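Local coordinates for geranylgeranyl pyrophosphate synthase (Geoglobus acetivorans, PDB 5JFQ), which catalyses the successive addition of three isopentenyl diphosphate molecules to dimethylallyl diphosphate, giving mainly geranylgeranyl diphosphate and some farnesyl diphosphate, at residues L59-R64 with V189-D194; R46-I51 with G181-I186; A36-K41 with H100-I105; I73-N78 with D113-E118. All blocks are in the same frame, centred on the assembly; numbering follows the deposited sequence.

Interaction 1: residues L59-R64 with V189-D194; sequences LGEDYR and VLFGKD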
# COMPACT_ATOMS: atom_id res chain seq x y z
N LEU B 59 24.04 17.88 -0.51
CA LEU B 59 24.71 17.34 -1.68
C LEU B 59 25.00 18.40 -2.71
O LEU B 59 25.54 18.09 -3.79
CB LEU B 59 23.88 16.23 -2.30
CG LEU B 59 23.87 15.00 -1.40
CD1 LEU B 59 22.94 13.94 -1.94
CD2 LEU B 59 25.28 14.46 -1.28
N GLY B 60 24.67 19.65 -2.40
CA GLY B 60 24.85 20.72 -3.35
C GLY B 60 23.97 20.53 -4.56
O GLY B 60 24.44 20.69 -5.69
N GLU B 61 22.72 20.17 -4.35
CA GLU B 61 21.78 20.03 -5.44
C GLU B 61 20.69 21.08 -5.30
O GLU B 61 20.64 21.84 -4.33
CB GLU B 61 21.19 18.63 -5.47
CG GLU B 61 22.20 17.63 -5.93
CD GLU B 61 22.44 17.75 -7.42
OE1 GLU B 61 21.59 18.40 -8.09
OE2 GLU B 61 23.46 17.21 -7.90
N ASP B 62 19.85 21.16 -6.32
CA ASP B 62 18.68 22.03 -6.23
C ASP B 62 17.66 21.27 -5.41
O ASP B 62 17.05 20.31 -5.89
CB ASP B 62 18.15 22.38 -7.61
CG ASP B 62 17.14 23.50 -7.56
OD1 ASP B 62 16.41 23.63 -6.55
OD2 ASP B 62 17.08 24.26 -8.55
N TYR B 63 17.49 21.67 -4.15
CA TYR B 63 16.66 20.86 -3.28
C TYR B 63 15.19 20.91 -3.68
O TYR B 63 14.43 20.01 -3.31
CB TYR B 63 16.84 21.28 -1.82
CG TYR B 63 16.35 22.67 -1.47
CD1 TYR B 63 15.02 22.90 -1.19
CD2 TYR B 63 17.24 23.74 -1.39
CE1 TYR B 63 14.57 24.15 -0.85
CE2 TYR B 63 16.80 25.00 -1.05
CZ TYR B 63 15.46 25.20 -0.79
OH TYR B 63 15.00 26.45 -0.45
N ARG B 64 14.78 21.93 -4.44
CA ARG B 64 13.45 21.91 -5.02
C ARG B 64 13.24 20.70 -5.91
O ARG B 64 12.12 20.20 -6.04
CB ARG B 64 13.19 23.19 -5.81
CG ARG B 64 12.90 24.40 -4.97
CD ARG B 64 12.93 25.61 -5.84
NE ARG B 64 14.27 25.81 -6.37
CZ ARG B 64 14.57 26.71 -7.30
NH1 ARG B 64 13.61 27.47 -7.81
NH2 ARG B 64 15.82 26.84 -7.72
N VAL B 189 20.37 9.14 -4.07
CA VAL B 189 19.93 8.22 -5.10
C VAL B 189 19.43 8.99 -6.31
O VAL B 189 19.77 8.66 -7.45
CB VAL B 189 18.84 7.28 -4.57
CG1 VAL B 189 18.46 6.27 -5.64
CG2 VAL B 189 19.33 6.59 -3.32
N LEU B 190 18.62 10.03 -6.07
CA LEU B 190 17.98 10.75 -7.16
C LEU B 190 19.00 11.45 -8.06
O LEU B 190 18.82 11.51 -9.28
CB LEU B 190 16.96 11.75 -6.61
CG LEU B 190 15.61 11.12 -6.23
CD1 LEU B 190 14.66 12.10 -5.55
CD2 LEU B 190 14.98 10.53 -7.47
N PHE B 191 20.08 11.96 -7.47
CA PHE B 191 21.08 12.75 -8.18
C PHE B 191 22.41 12.03 -8.28
O PHE B 191 23.47 12.66 -8.24
CB PHE B 191 21.23 14.10 -7.50
CG PHE B 191 19.93 14.74 -7.21
CD1 PHE B 191 18.89 14.64 -8.12
CD2 PHE B 191 19.71 15.39 -6.02
CE1 PHE B 191 17.66 15.20 -7.86
CE2 PHE B 191 18.48 15.95 -5.75
CZ PHE B 191 17.45 15.85 -6.68
N GLY B 192 22.37 10.71 -8.38
CA GLY B 192 23.53 9.97 -8.83
C GLY B 192 24.78 10.15 -8.02
O GLY B 192 25.88 9.91 -8.53
N LYS B 193 24.67 10.54 -6.75
CA LYS B 193 25.86 10.42 -5.92
C LYS B 193 26.19 8.94 -5.75
O LYS B 193 25.37 8.06 -6.05
CB LYS B 193 25.66 11.13 -4.58
CG LYS B 193 24.99 12.50 -4.72
CD LYS B 193 25.62 13.33 -5.85
CE LYS B 193 25.17 14.78 -5.76
NZ LYS B 193 25.72 15.62 -6.86
N ASP B 194 27.40 8.65 -5.31
CA ASP B 194 27.89 7.28 -5.35
C ASP B 194 27.53 6.53 -4.07
O ASP B 194 26.91 7.06 -3.14
CB ASP B 194 29.39 7.25 -5.61
CG ASP B 194 30.16 8.13 -4.65
OD1 ASP B 194 31.08 7.60 -3.98
OD2 ASP B 194 29.85 9.34 -4.56
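E61 and K193 form a surface salt bridge between two turns that each follow a helix of the all-helical prenyl synthase fold: helix 47-58 ends in a Schellman motif at G60, and helix 165-190 gives way to loop at F191. K193 NZ donates to E61 OE2 over 3.0 Å, meeting the carboxylate at its anti lone pair, the one turned away from OE1. The two side chains arrive from opposite directions, and a bend at chi2 (-73°) lays the E61 methylenes on F191 while leaving the carboxylate turned to K193. E61 CG comes within 3.4 Å of F191 CD2 and E61 CB within 3.6 Å of the same carbon, while OE1 stands over one face of the ring, with the carboxylate and ring planes 36° apart. With an alanine here, the K193 ammonium is likely to lose its charged mate across the contact and the F191 ring part of its cover. L59 supplies the apolar side of the contact, sliding past the K193 chain in the opposite direction and also packing on V197 and L201 of helix 195-221. Further along the loop, D62 is satisfied within its own segment: D62 OD2 pairs with R64 NH2 at 3.0 Å, and OD1 accepts from R64 NE through its syn lone pair. D194 stands at the N-cap position of the next helix, its OD1 hydrogen-bonded to S196 OG. The aliphatic part of K193 closes the contact, CG lying 3.7 Å from L59 CD1.

Interaction 2: residues R46-I51 with G181-I186; sequences RLRPVI and GISASI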
# COMPACT_ATOMS: atom_id res chain seq x y z
N ARG B 46 6.62 17.21 9.90
CA ARG B 46 7.21 17.08 8.57
C ARG B 46 8.70 16.79 8.63
O ARG B 46 9.46 17.24 7.78
CB ARG B 46 6.97 18.33 7.71
CG ARG B 46 5.54 18.83 7.70
CD ARG B 46 4.68 17.95 6.83
NE ARG B 46 3.28 18.30 6.93
CZ ARG B 46 2.34 17.48 7.36
NH1 ARG B 46 2.66 16.24 7.71
NH2 ARG B 46 1.08 17.88 7.43
N LEU B 47 9.13 16.04 9.64
CA LEU B 47 10.56 15.87 9.89
C LEU B 47 11.27 15.28 8.69
O LEU B 47 12.23 15.87 8.15
CB LEU B 47 10.76 15.00 11.12
CG LEU B 47 12.14 15.02 11.76
CD1 LEU B 47 12.66 16.43 11.81
CD2 LEU B 47 11.99 14.46 13.17
N ARG B 48 10.82 14.10 8.25
CA ARG B 48 11.48 13.39 7.15
C ARG B 48 11.55 14.21 5.86
O ARG B 48 12.62 14.24 5.23
CB ARG B 48 10.79 12.04 6.95
CG ARG B 48 10.64 11.26 8.25
CD ARG B 48 9.46 10.29 8.22
NE ARG B 48 9.77 9.08 8.98
CZ ARG B 48 9.46 8.90 10.26
NH1 ARG B 48 8.83 9.88 10.91
NH2 ARG B 48 9.79 7.76 10.90
N PRO B 49 10.48 14.87 5.40
CA PRO B 49 10.63 15.80 4.27
C PRO B 49 11.77 16.79 4.43
O PRO B 49 12.55 17.01 3.49
CB PRO B 49 9.27 16.51 4.22
CG PRO B 49 8.33 15.59 4.87
CD PRO B 49 9.07 14.74 5.82
N VAL B 50 11.86 17.43 5.61
CA VAL B 50 12.91 18.42 5.84
C VAL B 50 14.27 17.76 5.77
O VAL B 50 15.24 18.34 5.26
CB VAL B 50 12.69 19.13 7.20
CG1 VAL B 50 13.87 20.02 7.53
CG2 VAL B 50 11.42 19.95 7.16
N ILE B 51 14.38 16.52 6.25
CA ILE B 51 15.64 15.83 6.09
C ILE B 51 15.95 15.62 4.61
O ILE B 51 17.12 15.65 4.21
CB ILE B 51 15.62 14.51 6.88
CG1 ILE B 51 15.43 14.84 8.35
CG2 ILE B 51 16.89 13.72 6.67
CD1 ILE B 51 15.26 13.65 9.27
N GLY B 181 16.20 6.94 7.28
CA GLY B 181 17.39 6.76 6.45
C GLY B 181 17.16 7.15 4.99
O GLY B 181 18.00 7.82 4.38
N ILE B 182 16.04 6.72 4.42
CA ILE B 182 15.82 7.00 3.00
C ILE B 182 15.46 8.46 2.79
O ILE B 182 15.73 9.01 1.71
CB ILE B 182 14.76 6.06 2.40
CG1 ILE B 182 14.65 6.33 0.90
CG2 ILE B 182 13.43 6.25 3.08
CD1 ILE B 182 13.99 5.24 0.12
N SER B 183 14.87 9.11 3.80
CA SER B 183 14.72 10.57 3.77
C SER B 183 16.03 11.26 3.39
O SER B 183 16.07 12.09 2.47
CB SER B 183 14.24 11.09 5.12
OG SER B 183 13.11 10.38 5.58
N ALA B 184 17.11 10.92 4.09
CA ALA B 184 18.43 11.47 3.79
C ALA B 184 19.07 10.77 2.60
O ALA B 184 19.77 11.40 1.80
CB ALA B 184 19.33 11.35 5.02
N SER B 185 18.83 9.46 2.47
CA SER B 185 19.44 8.71 1.40
C SER B 185 18.96 9.17 0.04
O SER B 185 19.75 9.28 -0.90
CB SER B 185 19.14 7.22 1.57
OG SER B 185 20.32 6.46 1.49
N ILE B 186 17.67 9.48 -0.09
CA ILE B 186 17.05 9.48 -1.42
C ILE B 186 17.61 10.58 -2.33
O ILE B 186 17.70 10.34 -3.54
CB ILE B 186 15.51 9.53 -1.34
CG1 ILE B 186 14.91 9.05 -2.67
CG2 ILE B 186 14.96 10.89 -0.93
CD1 ILE B 186 13.39 9.05 -2.71
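R48 O and S183 O both lie within hydrogen-bonding range of T52 OG1; with one proton to give, that hydroxyl can only share it or alternate between them, bridging the two helices. The S183 hydroxyl is satisfied within its own helix: with OG beside its own backbone N (chi1 -51°), it bonds back to L179 O in the preceding turn. In that position S183 OG lies alongside the R48 side chain, 3.2 Å from R48 CB, with no bond between the two residues' side chains. Serine and alanine are small enough to let the helices run close: the axes of the short segments approach to 8.2 Å, at 24° between their directions. I51 fills the next step. Its CG2 branch touches A184 CB at 3.8 Å and S183 CB at 4.0 Å. The guanidinium of R48 leads away from the contact to H77, and NH2 makes a weak hydrogen bond to T176 O. R48 and H77 probably bind isopentenyl diphosphate, as in related synthases, so the contact lies at the base of the likely substrate site. Helix 67-88 lies against the pair through I73, which meets S183; helix 195-221 packs on A184 through L201, and helix 9-23 borders helix 47-58 at P49 and V50.

Interaction 3: residues A36-K41 with H100-I105; sequences ARHYLK and HTLFGI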
# COMPACT_ATOMS: atom_id res chain seq x y z
N ALA B 36 -8.19 10.45 4.09
CA ALA B 36 -6.79 10.38 3.67
C ALA B 36 -6.03 11.67 3.92
O ALA B 36 -4.80 11.65 3.97
CB ALA B 36 -6.69 10.02 2.18
N ARG B 37 -6.71 12.79 4.05
CA ARG B 37 -6.03 14.05 4.30
C ARG B 37 -6.15 14.48 5.74
O ARG B 37 -5.66 15.55 6.08
CB ARG B 37 -6.57 15.17 3.40
CG ARG B 37 -5.92 15.27 2.04
CD ARG B 37 -6.07 13.98 1.34
NE ARG B 37 -5.82 14.03 -0.09
CZ ARG B 37 -4.88 13.34 -0.72
NH1 ARG B 37 -4.08 12.53 -0.04
NH2 ARG B 37 -4.78 13.43 -2.04
N HIS B 38 -6.80 13.67 6.58
CA HIS B 38 -7.04 14.06 7.97
C HIS B 38 -5.75 14.40 8.69
O HIS B 38 -5.62 15.49 9.26
CB HIS B 38 -7.79 12.95 8.70
CG HIS B 38 -8.17 13.31 10.10
ND1 HIS B 38 -8.88 14.45 10.40
CD2 HIS B 38 -7.92 12.69 11.28
CE1 HIS B 38 -9.06 14.52 11.71
NE2 HIS B 38 -8.49 13.46 12.26
N TYR B 39 -4.76 13.50 8.68
CA TYR B 39 -3.53 13.78 9.41
C TYR B 39 -2.71 14.87 8.74
O TYR B 39 -2.09 15.70 9.42
CB TYR B 39 -2.68 12.52 9.57
CG TYR B 39 -3.26 11.50 10.52
CD1 TYR B 39 -4.23 11.84 11.47
CD2 TYR B 39 -2.83 10.17 10.48
CE1 TYR B 39 -4.75 10.90 12.32
CE2 TYR B 39 -3.36 9.23 11.33
CZ TYR B 39 -4.30 9.60 12.25
OH TYR B 39 -4.82 8.64 13.09
N LEU B 40 -2.65 14.87 7.40
CA LEU B 40 -1.87 15.90 6.72
C LEU B 40 -2.38 17.28 7.10
O LEU B 40 -1.58 18.19 7.38
CB LEU B 40 -1.91 15.72 5.21
CG LEU B 40 -1.23 14.45 4.69
CD1 LEU B 40 -1.71 14.10 3.29
CD2 LEU B 40 0.29 14.58 4.73
N LYS B 41 -3.70 17.46 7.15
CA LYS B 41 -4.26 18.73 7.60
C LYS B 41 -4.06 18.93 9.10
O LYS B 41 -3.89 20.08 9.53
CB LYS B 41 -5.75 18.80 7.24
CG LYS B 41 -6.02 18.55 5.76
CD LYS B 41 -7.28 19.24 5.28
CE LYS B 41 -8.54 18.63 5.85
NZ LYS B 41 -8.75 17.21 5.43
N HIS B 100 -9.36 5.87 12.03
CA HIS B 100 -10.33 4.80 12.09
C HIS B 100 -11.47 5.14 13.04
O HIS B 100 -12.57 4.61 12.88
CB HIS B 100 -9.66 3.48 12.47
CG HIS B 100 -8.97 3.48 13.80
ND1 HIS B 100 -9.34 2.63 14.83
CD2 HIS B 100 -7.92 4.20 14.27
CE1 HIS B 100 -8.55 2.84 15.86
NE2 HIS B 100 -7.68 3.78 15.55
N THR B 101 -11.26 6.05 13.98
CA THR B 101 -12.36 6.36 14.88
C THR B 101 -13.35 7.32 14.22
O THR B 101 -14.57 7.14 14.37
CB THR B 101 -11.83 6.91 16.22
OG1 THR B 101 -10.87 7.94 15.99
CG2 THR B 101 -11.14 5.80 16.99
N LEU B 102 -12.87 8.29 13.44
CA LEU B 102 -13.79 9.22 12.80
C LEU B 102 -14.52 8.61 11.61
O LEU B 102 -15.66 8.98 11.32
CB LEU B 102 -13.05 10.46 12.33
CG LEU B 102 -12.49 11.30 13.44
CD1 LEU B 102 -11.46 12.20 12.82
CD2 LEU B 102 -13.63 12.10 14.02
N PHE B 103 -13.86 7.71 10.88
CA PHE B 103 -14.40 7.26 9.61
C PHE B 103 -14.63 5.77 9.55
O PHE B 103 -15.30 5.30 8.63
CB PHE B 103 -13.46 7.64 8.46
CG PHE B 103 -12.94 9.03 8.54
CD1 PHE B 103 -13.61 10.08 7.92
CD2 PHE B 103 -11.76 9.30 9.20
CE1 PHE B 103 -13.12 11.38 7.96
CE2 PHE B 103 -11.26 10.60 9.25
CZ PHE B 103 -11.94 11.64 8.62
N GLY B 104 -14.10 5.02 10.50
CA GLY B 104 -14.27 3.58 10.48
C GLY B 104 -13.01 2.87 10.01
O GLY B 104 -12.14 3.44 9.34
N ILE B 105 -12.91 1.61 10.40
CA ILE B 105 -11.73 0.84 10.06
C ILE B 105 -11.60 0.66 8.55
O ILE B 105 -10.54 0.99 8.00
CB ILE B 105 -11.72 -0.48 10.86
CG1 ILE B 105 -11.59 -0.13 12.35
CG2 ILE B 105 -10.60 -1.39 10.39
CD1 ILE B 105 -11.56 -1.31 13.27
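H38 receives two apolar neighbours over the same face of its imidazole. L102 crosses it at about a right angle and sets its CD1 methyl 3.3 Å from H38 NE2 and 3.5 Å from H38 CE1. Beside that methyl comes the edge of F103, its CE2 4.2 Å from H38 CG, in a T-shaped pair with ring centroids 5.8 Å apart and planes at 74°. The imidazole reaches across because its CG is anti to the backbone N (chi1 -176°), and its rotation is fixed from outside the two segments by a hydrogen bond between NE2 and K97 O. L102 CB, in turn, rests on a face of the F103 ring toward its rim. Behind these groups, helix 99-103 ends with G104 N bonded to H100 O at 2.9 Å, and G104 turns away with positive phi. T101 OG1 is tied to T98 O. Y39, the residue after H38, also reaches over, its OH bonded to V99 N. The contact thus joins the start of helix 38-42 to helix 99-103 at the protein surface, beside the small hairpin of strands 92-93 and 96-97, with V96 touching H38, while A36 packs on A111 of helix 105-123.

Interaction 4: residues I73-N78 with D113-E118; sequences IETVHN and DTLYAE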
# COMPACT_ATOMS: atom_id res chain seq x y z
N ILE B 73 7.91 10.61 0.75
CA ILE B 73 8.25 9.97 2.01
C ILE B 73 7.30 10.42 3.12
O ILE B 73 6.87 9.60 3.94
CB ILE B 73 9.72 10.26 2.34
CG1 ILE B 73 10.59 9.50 1.33
CG2 ILE B 73 10.03 9.90 3.79
CD1 ILE B 73 12.02 9.40 1.73
N GLU B 74 6.93 11.70 3.14
CA GLU B 74 5.95 12.14 4.13
C GLU B 74 4.63 11.43 3.93
O GLU B 74 3.93 11.09 4.90
CB GLU B 74 5.73 13.65 4.07
CG GLU B 74 4.70 14.18 5.07
CD GLU B 74 5.19 14.16 6.52
OE1 GLU B 74 6.36 13.82 6.75
OE2 GLU B 74 4.40 14.47 7.43
N THR B 75 4.27 11.18 2.67
CA THR B 75 3.05 10.45 2.37
C THR B 75 3.13 9.02 2.91
O THR B 75 2.17 8.53 3.52
CB THR B 75 2.83 10.48 0.85
OG1 THR B 75 3.01 11.82 0.39
CG2 THR B 75 1.43 9.99 0.49
N VAL B 76 4.26 8.35 2.71
CA VAL B 76 4.47 7.05 3.33
C VAL B 76 4.30 7.15 4.84
O VAL B 76 3.60 6.34 5.46
CB VAL B 76 5.86 6.48 2.97
CG1 VAL B 76 6.17 5.27 3.89
CG2 VAL B 76 5.90 6.07 1.52
N HIS B 77 4.91 8.15 5.43
CA HIS B 77 4.81 8.30 6.84
C HIS B 77 3.39 8.41 7.26
O HIS B 77 3.00 7.80 8.20
CB HIS B 77 5.63 9.47 7.33
CG HIS B 77 5.64 9.63 8.82
ND1 HIS B 77 6.07 8.64 9.67
CD2 HIS B 77 5.25 10.65 9.61
CE1 HIS B 77 5.94 9.05 10.91
NE2 HIS B 77 5.45 10.26 10.90
N ASN B 78 2.61 9.21 6.57
CA ASN B 78 1.20 9.37 6.93
C ASN B 78 0.42 8.09 6.67
O ASN B 78 -0.49 7.74 7.43
CB ASN B 78 0.59 10.54 6.18
CG ASN B 78 0.89 11.86 6.85
OD1 ASN B 78 0.02 12.45 7.49
ND2 ASN B 78 2.13 12.32 6.70
N ASP B 113 -4.15 3.06 2.21
CA ASP B 113 -3.88 2.43 0.92
C ASP B 113 -3.79 3.47 -0.19
O ASP B 113 -3.03 3.29 -1.15
CB ASP B 113 -4.97 1.42 0.56
CG ASP B 113 -4.85 0.13 1.34
OD1 ASP B 113 -3.86 -0.05 2.07
OD2 ASP B 113 -5.76 -0.71 1.20
N THR B 114 -4.57 4.55 -0.07
CA THR B 114 -4.57 5.62 -1.06
C THR B 114 -3.31 6.47 -0.93
O THR B 114 -2.62 6.73 -1.93
CB THR B 114 -5.80 6.50 -0.88
OG1 THR B 114 -7.00 5.73 -1.09
CG2 THR B 114 -5.74 7.66 -1.87
N LEU B 115 -3.02 6.93 0.28
CA LEU B 115 -1.74 7.59 0.52
C LEU B 115 -0.58 6.73 0.01
O LEU B 115 0.35 7.24 -0.62
CB LEU B 115 -1.59 7.88 2.02
CG LEU B 115 -2.53 8.99 2.54
CD1 LEU B 115 -2.53 9.08 4.07
CD2 LEU B 115 -2.19 10.35 1.91
N TYR B 116 -0.65 5.42 0.26
CA TYR B 116 0.43 4.52 -0.12
C TYR B 116 0.69 4.58 -1.62
O TYR B 116 1.84 4.74 -2.06
CB TYR B 116 0.06 3.09 0.30
CG TYR B 116 1.18 2.11 0.64
CD1 TYR B 116 2.53 2.36 0.37
CD2 TYR B 116 0.85 0.89 1.23
CE1 TYR B 116 3.52 1.40 0.69
CE2 TYR B 116 1.79 -0.06 1.55
CZ TYR B 116 3.12 0.18 1.29
OH TYR B 116 3.99 -0.83 1.67
N ALA B 117 -0.36 4.44 -2.44
CA ALA B 117 -0.18 4.57 -3.88
C ALA B 117 0.21 6.00 -4.25
O ALA B 117 1.09 6.21 -5.10
CB ALA B 117 -1.46 4.15 -4.61
N GLU B 118 -0.42 6.99 -3.61
CA GLU B 118 -0.15 8.37 -3.97
C GLU B 118 1.33 8.69 -3.81
O GLU B 118 1.89 9.45 -4.61
CB GLU B 118 -1.02 9.31 -3.14
CG GLU B 118 -2.41 9.52 -3.74
CD GLU B 118 -3.33 10.38 -2.86
OE1 GLU B 118 -3.26 10.28 -1.60
OE2 GLU B 118 -4.13 11.16 -3.44
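T75 and L115 meet because the threonine methyl stands anti to the backbone N while OG1 (chi1 -47°) takes the place beside that N and bonds to I71 O one turn back. T75 CG2 is thereby left to face helix 105-123, 3.2 Å from L115 O and 3.9 Å from L115 CD2. The other leucine branch, CD1, lies against N78, 4.0 Å from CB, so L115 straddles successive turns of the opposing helix. N78 keeps its amide on its own helix. N78 ND2 donates to E74 O over 2.8 Å, nearly straight at 168°, and, less straight, to E74 OE2 over 3.2 Å, coming from above the carboxylate plane. E74 O also accepts N78 N, the two donors coming from opposite faces of the carbonyl plane. E74 OE2 is gripped a second time, by R46 NH1 in a salt bridge. A leucine in place of N78 would probably leave E74 O with only its backbone donor of the two and E74 OE2 held by R46 alone of the partners named. The two helices run antiparallel, the axes of the short segments 8.2 Å apart at closest and 163° between their directions. Helix 38-42 packs on N78 and L115 through L40, helices 47-58 and 165-190 meet helix 67-88 at I73 and H77, and helix 105-123 reaches the dimer interface, where Y116 meets Y116 of the second subunit.

Overall arrangement
The first segments come in the order 36-41, 46-51, 59-64, 73-78; the second as 100-105, 113-118, 181-186, 189-194. Interaction 4 is therefore nested inside the loops closed by interactions 1 and 2, whereas interaction 3 crosses all the others. Interactions 1 and 2 share helix 165-190, their centres 13 Å apart. Interaction 4 is tied by salt bridges to interaction 2 (centres 14 Å apart) and, through R37 and E118, to interaction 3 (13 Å). Interactions 1 and 3 lie farthest apart, 34 Å between centres. The series thus runs from one surface through the buried helical core, past R48 and H77, probable isopentenyl diphosphate-binding residues, to another surface.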